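Rho-related gtp-binding protein RHOD (Homo sapiens, PDB 2J1L) is a small GTP-binding protein of the Rho branch of the Ras family, modelled here with guanosine-5'-diphosphate and a magnesium ion. Local coordinates at residues 172-175 with 176-180; 194-197 with 198-202. All coordinates share one frame; numbering follows the deposited sequence.

Contact 1 of 2, residues 172-175 with 176-180; sequences RGQE and MARSV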
ATOM      1  N   ARG A 172      11.370   1.600 -10.477  1.00 71.85           N
ATOM      2  CA  ARG A 172      10.196   1.376 -11.300  1.00 71.99           C
ATOM      3  C   ARG A 172       8.895   1.623 -10.517  1.00 71.30           C
ATOM      4  O   ARG A 172       7.953   2.215 -11.044  1.00 70.77           O
ATOM      5  CB  ARG A 172      10.259  -0.037 -11.896  1.00 72.58           C
ATOM      6  CG  ARG A 172       8.952  -0.540 -12.466  1.00 74.25           C
ATOM      7  CD  ARG A 172       9.149  -1.491 -13.635  1.00 75.47           C
ATOM      8  NE  ARG A 172       9.506  -0.782 -14.854  1.00 76.78           N
ATOM      9  CZ  ARG A 172       8.705   0.042 -15.538  1.00 77.37           C
ATOM     10  NH1 ARG A 172       9.167   0.608 -16.653  1.00 77.28           N
ATOM     11  NH2 ARG A 172       7.459   0.317 -15.132  1.00 77.10           N
ATOM     12  N   GLY A 173       8.856   1.179  -9.260  1.00 71.00           N
ATOM     13  CA  GLY A 173       7.759   1.503  -8.342  1.00 70.42           C
ATOM     14  C   GLY A 173       7.539   3.003  -8.214  1.00 70.18           C
ATOM     15  O   GLY A 173       6.404   3.469  -8.145  1.00 70.05           O
ATOM     16  N   GLN A 174       8.628   3.763  -8.215  1.00 69.78           N
ATOM     17  CA  GLN A 174       8.548   5.215  -8.124  1.00 69.73           C
ATOM     18  C   GLN A 174       7.899   5.790  -9.379  1.00 69.25           C
ATOM     19  O   GLN A 174       7.020   6.640  -9.293  1.00 68.54           O
ATOM     20  CB  GLN A 174       9.954   5.805  -7.917  1.00 70.03           C
ATOM     21  CG  GLN A 174       9.980   7.085  -7.102  1.00 71.03           C
ATOM     22  CD  GLN A 174      11.084   7.079  -6.066  1.00 72.53           C
ATOM     23  OE1 GLN A 174      12.269   7.049  -6.407  1.00 73.62           O
ATOM     24  NE2 GLN A 174      10.701   7.102  -4.788  1.00 72.48           N
ATOM     25  N   GLU A 175       8.344   5.311 -10.537  1.00 69.24           N
ATOM     26  CA  GLU A 175       7.731   5.658 -11.821  1.00 69.46           C
ATOM     27  C   GLU A 175       6.211   5.423 -11.839  1.00 69.20           C
ATOM     28  O   GLU A 175       5.448   6.303 -12.223  1.00 68.65           O
ATOM     29  CB  GLU A 175       8.367   4.852 -12.963  1.00 69.80           C
ATOM     30  CG  GLU A 175       9.845   5.135 -13.261  1.00 71.45           C
ATOM     31  CD  GLU A 175      10.159   6.622 -13.478  1.00 73.91           C
ATOM     32  OE1 GLU A 175      10.406   7.339 -12.479  1.00 74.98           O
ATOM     33  OE2 GLU A 175      10.184   7.069 -14.651  1.00 75.33           O
ATOM     34  N   MET A 176       5.778   4.235 -11.432  1.00 69.29           N
ATOM     35  CA  MET A 176       4.351   3.957 -11.265  1.00 69.42           C
ATOM     36  C   MET A 176       3.667   5.043 -10.449  1.00 68.99           C
ATOM     37  O   MET A 176       2.615   5.552 -10.837  1.00 69.37           O
ATOM     38  CB  MET A 176       4.147   2.628 -10.552  1.00 69.77           C
ATOM     39  CG  MET A 176       2.674   2.209 -10.353  1.00 71.00           C
ATOM     40  SD  MET A 176       1.702   2.059 -11.881  1.00 74.83           S
ATOM     41  CE  MET A 176       2.896   1.421 -13.061  1.00 74.50           C
ATOM     42  N   ALA A 177       4.266   5.390  -9.318  1.00 68.38           N
ATOM     43  CA  ALA A 177       3.721   6.419  -8.444  1.00 68.11           C
ATOM     44  C   ALA A 177       3.518   7.740  -9.183  1.00 68.18           C
ATOM     45  O   ALA A 177       2.441   8.356  -9.081  1.00 67.93           O
ATOM     46  CB  ALA A 177       4.624   6.621  -7.215  1.00 67.79           C
ATOM     47  N   ARG A 178       4.540   8.179  -9.916  1.00 67.97           N
ATOM     48  CA  ARG A 178       4.407   9.393 -10.706  1.00 68.68           C
ATOM     49  C   ARG A 178       3.270   9.274 -11.720  1.00 67.61           C
ATOM     50  O   ARG A 178       2.468  10.197 -11.845  1.00 67.34           O
ATOM     51  CB  ARG A 178       5.725   9.794 -11.405  1.00 68.77           C
ATOM     52  CG  ARG A 178       6.732  10.417 -10.447  1.00 70.13           C
ATOM     53  CD  ARG A 178       7.871  11.177 -11.144  1.00 71.87           C
ATOM     54  NE  ARG A 178       9.128  10.408 -11.252  1.00 75.52           N
ATOM     55  CZ  ARG A 178       9.899  10.013 -10.223  1.00 76.44           C
ATOM     56  NH1 ARG A 178      11.025   9.335 -10.461  1.00 75.70           N
ATOM     57  NH2 ARG A 178       9.562  10.278  -8.957  1.00 77.21           N
ATOM     58  N   SER A 179       3.159   8.140 -12.407  1.00 66.67           N
ATOM     59  CA  SER A 179       2.185   8.061 -13.498  1.00 66.40           C
ATOM     60  C   SER A 179       0.758   7.908 -12.986  1.00 65.58           C
ATOM     61  O   SER A 179      -0.199   7.966 -13.754  1.00 65.67           O
ATOM     62  CB  SER A 179       2.544   6.980 -14.525  1.00 66.15           C
ATOM     63  OG  SER A 179       2.538   5.705 -13.947  1.00 67.95           O
ATOM     64  N   VAL A 180       0.613   7.769 -11.683  1.00 64.69           N
ATOM     65  CA  VAL A 180      -0.700   7.659 -11.085  1.00 64.32           C
ATOM     66  C   VAL A 180      -1.029   8.844 -10.148  1.00 63.90           C
ATOM     67  O   VAL A 180      -2.073   8.866  -9.483  1.00 63.61           O
ATOM     68  CB  VAL A 180      -0.794   6.291 -10.392  1.00 64.46           C
ATOM     69  CG1 VAL A 180      -1.596   6.355  -9.100  1.00 65.03           C
ATOM     70  CG2 VAL A 180      -1.358   5.286 -11.361  1.00 63.47           C
TER
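Arg178 folds back along its own helix to reach Gln174 and Glu175, the residues one turn earlier. Its CB lies 3.6 Å from Glu175 O, and its CG packs 4.0 Å from Gln174 O. With CG beside the backbone N (chi1 -76°) and a bend at chi3, the chain turns toward the start of the helix, and Gln174 O ends up over one face of the guanidinium. NE and CZ each lie 3.5 Å from Glu175 OE1. NH1 makes the salt bridge, 2.9 Å from Glu175 OE1, but the N-H points poorly at the oxygen (121°), which makes this a weak hydrogen bond. Carboxylate and guanidinium planes stand 72° apart, so the two groups do not meet as a flat, two-pronged pair. NH2 ends 3.7 Å from Gln174 CG, resting on the aliphatic part of that side chain; the Gln174 amide carries a weak bond from NE2 to Tyr170 OH. All this decorates the outer side of helix 170-179, which leads to the edge strand 184-187 of the Ras-like alpha/beta fold. Another side of the helix faces helix 118-135, where Met176 packs on Phe121 and Phe125. The backbone bonds i to i+4 from Arg172 O to Met176 N through Glu175 O to Ser179 N, the last 2.9 Å long. In the last turn, Ser179 OG donates to Met176 O at 3.1 Å, coming to that carbonyl well off the C=O direction.

Contact 2 of 2, residues 194-197 with 198-202; sequences DNVH and AVFQE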
ATOM      1  N   ASP A 194       9.494  -5.173   8.133  1.00 70.89           N
ATOM      2  CA  ASP A 194      10.426  -4.206   7.575  1.00 70.92           C
ATOM      3  C   ASP A 194       9.659  -3.022   6.985  1.00 69.81           C
ATOM      4  O   ASP A 194       8.969  -3.150   5.983  1.00 69.80           O
ATOM      5  CB  ASP A 194      11.297  -4.901   6.517  1.00 71.49           C
ATOM      6  CG  ASP A 194      12.318  -3.969   5.864  1.00 73.62           C
ATOM      7  OD1 ASP A 194      12.613  -2.882   6.410  1.00 76.74           O
ATOM      8  OD2 ASP A 194      12.843  -4.349   4.791  1.00 76.53           O
ATOM      9  N   ASN A 195       9.757  -1.882   7.653  1.00 69.02           N
ATOM     10  CA  ASN A 195       9.263  -0.614   7.146  1.00 68.63           C
ATOM     11  C   ASN A 195       7.743  -0.470   7.140  1.00 68.06           C
ATOM     12  O   ASN A 195       7.193   0.407   6.476  1.00 68.05           O
ATOM     13  CB  ASN A 195       9.792  -0.373   5.747  1.00 68.91           C
ATOM     14  CG  ASN A 195       9.937   1.084   5.447  1.00 70.59           C
ATOM     15  OD1 ASN A 195      10.513   1.828   6.255  1.00 73.74           O
ATOM     16  ND2 ASN A 195       9.411   1.523   4.301  1.00 70.29           N
ATOM     17  N   VAL A 196       7.069  -1.309   7.910  1.00 67.57           N
ATOM     18  CA  VAL A 196       5.613  -1.351   7.923  1.00 67.11           C
ATOM     19  C   VAL A 196       5.005  -0.158   8.682  1.00 66.93           C
ATOM     20  O   VAL A 196       4.078   0.497   8.180  1.00 67.11           O
ATOM     21  CB  VAL A 196       5.124  -2.706   8.479  1.00 67.17           C
ATOM     22  CG1 VAL A 196       3.621  -2.678   8.744  1.00 67.21           C
ATOM     23  CG2 VAL A 196       5.504  -3.825   7.473  1.00 66.40           C
ATOM     24  N   HIS A 197       5.532   0.139   9.861  1.00 66.03           N
ATOM     25  CA  HIS A 197       5.124   1.332  10.596  1.00 66.14           C
ATOM     26  C   HIS A 197       5.400   2.606   9.834  1.00 64.83           C
ATOM     27  O   HIS A 197       4.627   3.564   9.945  1.00 65.00           O
ATOM     28  CB  HIS A 197       5.867   1.456  11.934  1.00 67.05           C
ATOM     29  CG  HIS A 197       5.407   0.489  12.964  1.00 69.31           C
ATOM     30  ND1 HIS A 197       4.458   0.817  13.910  1.00 72.98           N
ATOM     31  CD2 HIS A 197       5.758  -0.800  13.198  1.00 72.08           C
ATOM     32  CE1 HIS A 197       4.255  -0.231  14.695  1.00 74.87           C
ATOM     33  NE2 HIS A 197       5.039  -1.221  14.289  1.00 74.68           N
ATOM     34  N   ALA A 198       6.526   2.650   9.128  1.00 63.26           N
ATOM     35  CA  ALA A 198       6.844   3.814   8.317  1.00 62.73           C
ATOM     36  C   ALA A 198       5.744   4.027   7.295  1.00 61.84           C
ATOM     37  O   ALA A 198       5.307   5.150   7.104  1.00 62.23           O
ATOM     38  CB  ALA A 198       8.199   3.673   7.624  1.00 62.78           C
ATOM     39  N   VAL A 199       5.253   2.961   6.674  1.00 60.60           N
ATOM     40  CA  VAL A 199       4.170   3.136   5.716  1.00 60.11           C
ATOM     41  C   VAL A 199       2.988   3.863   6.349  1.00 59.97           C
ATOM     42  O   VAL A 199       2.449   4.796   5.770  1.00 60.25           O
ATOM     43  CB  VAL A 199       3.666   1.809   5.099  1.00 60.06           C
ATOM     44  CG1 VAL A 199       2.535   2.089   4.152  1.00 57.60           C
ATOM     45  CG2 VAL A 199       4.805   1.066   4.380  1.00 59.41           C
ATOM     46  N   PHE A 200       2.581   3.453   7.532  1.00 59.97           N
ATOM     47  CA  PHE A 200       1.383   4.033   8.109  1.00 60.49           C
ATOM     48  C   PHE A 200       1.639   5.401   8.736  1.00 60.94           C
ATOM     49  O   PHE A 200       0.715   6.171   8.910  1.00 60.97           O
ATOM     50  CB  PHE A 200       0.742   3.075   9.098  1.00 60.13           C
ATOM     51  CG  PHE A 200       0.091   1.903   8.436  1.00 61.15           C
ATOM     52  CD1 PHE A 200      -1.213   1.996   7.944  1.00 60.87           C
ATOM     53  CD2 PHE A 200       0.775   0.705   8.268  1.00 61.71           C
ATOM     54  CE1 PHE A 200      -1.803   0.942   7.333  1.00 59.15           C
ATOM     55  CE2 PHE A 200       0.160  -0.363   7.649  1.00 61.27           C
ATOM     56  CZ  PHE A 200      -1.121  -0.233   7.169  1.00 60.12           C
ATOM     57  N   GLN A 201       2.888   5.701   9.062  1.00 61.58           N
ATOM     58  CA  GLN A 201       3.254   7.029   9.524  1.00 62.29           C
ATOM     59  C   GLN A 201       3.273   8.039   8.388  1.00 62.26           C
ATOM     60  O   GLN A 201       2.816   9.166   8.557  1.00 61.92           O
ATOM     61  CB  GLN A 201       4.635   7.009  10.187  1.00 63.01           C
ATOM     62  CG  GLN A 201       4.584   6.700  11.655  1.00 64.32           C
ATOM     63  CD  GLN A 201       5.936   6.766  12.284  1.00 65.52           C
ATOM     64  OE1 GLN A 201       6.227   7.700  13.029  1.00 69.59           O
ATOM     65  NE2 GLN A 201       6.787   5.788  11.986  1.00 64.19           N
ATOM     66  N   GLU A 202       3.842   7.655   7.252  1.00 62.52           N
ATOM     67  CA  GLU A 202       3.747   8.475   6.047  1.00 63.01           C
ATOM     68  C   GLU A 202       2.296   8.691   5.679  1.00 62.43           C
ATOM     69  O   GLU A 202       1.871   9.807   5.422  1.00 62.66           O
ATOM     70  CB  GLU A 202       4.446   7.815   4.873  1.00 63.56           C
ATOM     71  CG  GLU A 202       5.793   8.451   4.563  1.00 66.77           C
ATOM     72  CD  GLU A 202       5.652   9.891   4.077  1.00 69.83           C
ATOM     73  OE1 GLU A 202       5.236  10.103   2.910  1.00 71.07           O
ATOM     74  OE2 GLU A 202       5.958  10.808   4.876  1.00 73.34           O
TER
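Ala198 sets its CB against the Asn195 side chain, 3.3 Å from Asn195 OD1, in the first turn of helix 196-209, the C-terminal helix of this Ras-like G domain. Asn195 holds the N-cap position, yet its side chain makes no capping bond; chi1 of -151° lays CG beside the carbonyl carbon, with OD1 coming to Ala198 CB, and ND2 is bonded to Glu187 O at the end of strand 184-187. Val199 follows, and its N donates to Asn195 O at 3.2 Å, the earliest i to i+4 bond here. Its CG2 presses against that same oxygen, while the side chain also packs on Cys188 and on Leu110 of strand 106-114. Phe200 comes next on the buried side. Its N makes a weak, long bond to Val196 O, an oxygen that also meets the rim of the Phe200 ring, 3.3 Å from CD2 and near the ring plane. Phe200 CE2 touches Val196 CG1 at 4.3 Å. The ring stacks with Phe54 of helix 47-55, the helix that follows the phosphate-binding loop, and Val196 reaches the same helix through Leu50, Val53 and Phe54. His197, itself exposed, meets Phe54 edge-to-face. Gln201 closes the series with CB and CG lying beside His197 O. To that oxygen Gln201 N donates a backbone bond, with 2.9 Å between Gln201 N and His197 O.

How the contacts relate
Both contacts are local, each within a single helix, and they do not touch: their centres lie 19 Å apart and their nearest atoms about 10 Å. Contact 1 runs through the final turns of helix 170-179, contact 2 through the first two turns of helix 196-209, with edge strand 184-187 between them in sequence. The first is largely surface chemistry, an acid and a base paired across one turn, although Met176 reaches helix 118-135. Contact 2 is mainly apolar, Val196 against Phe200, with polar Asn195 at its start; it lies closer to the centre of the chain, facing helix 47-55 and strand 106-114. The Val196 side chain is about 7 Å from the guanosine-5'-diphosphate.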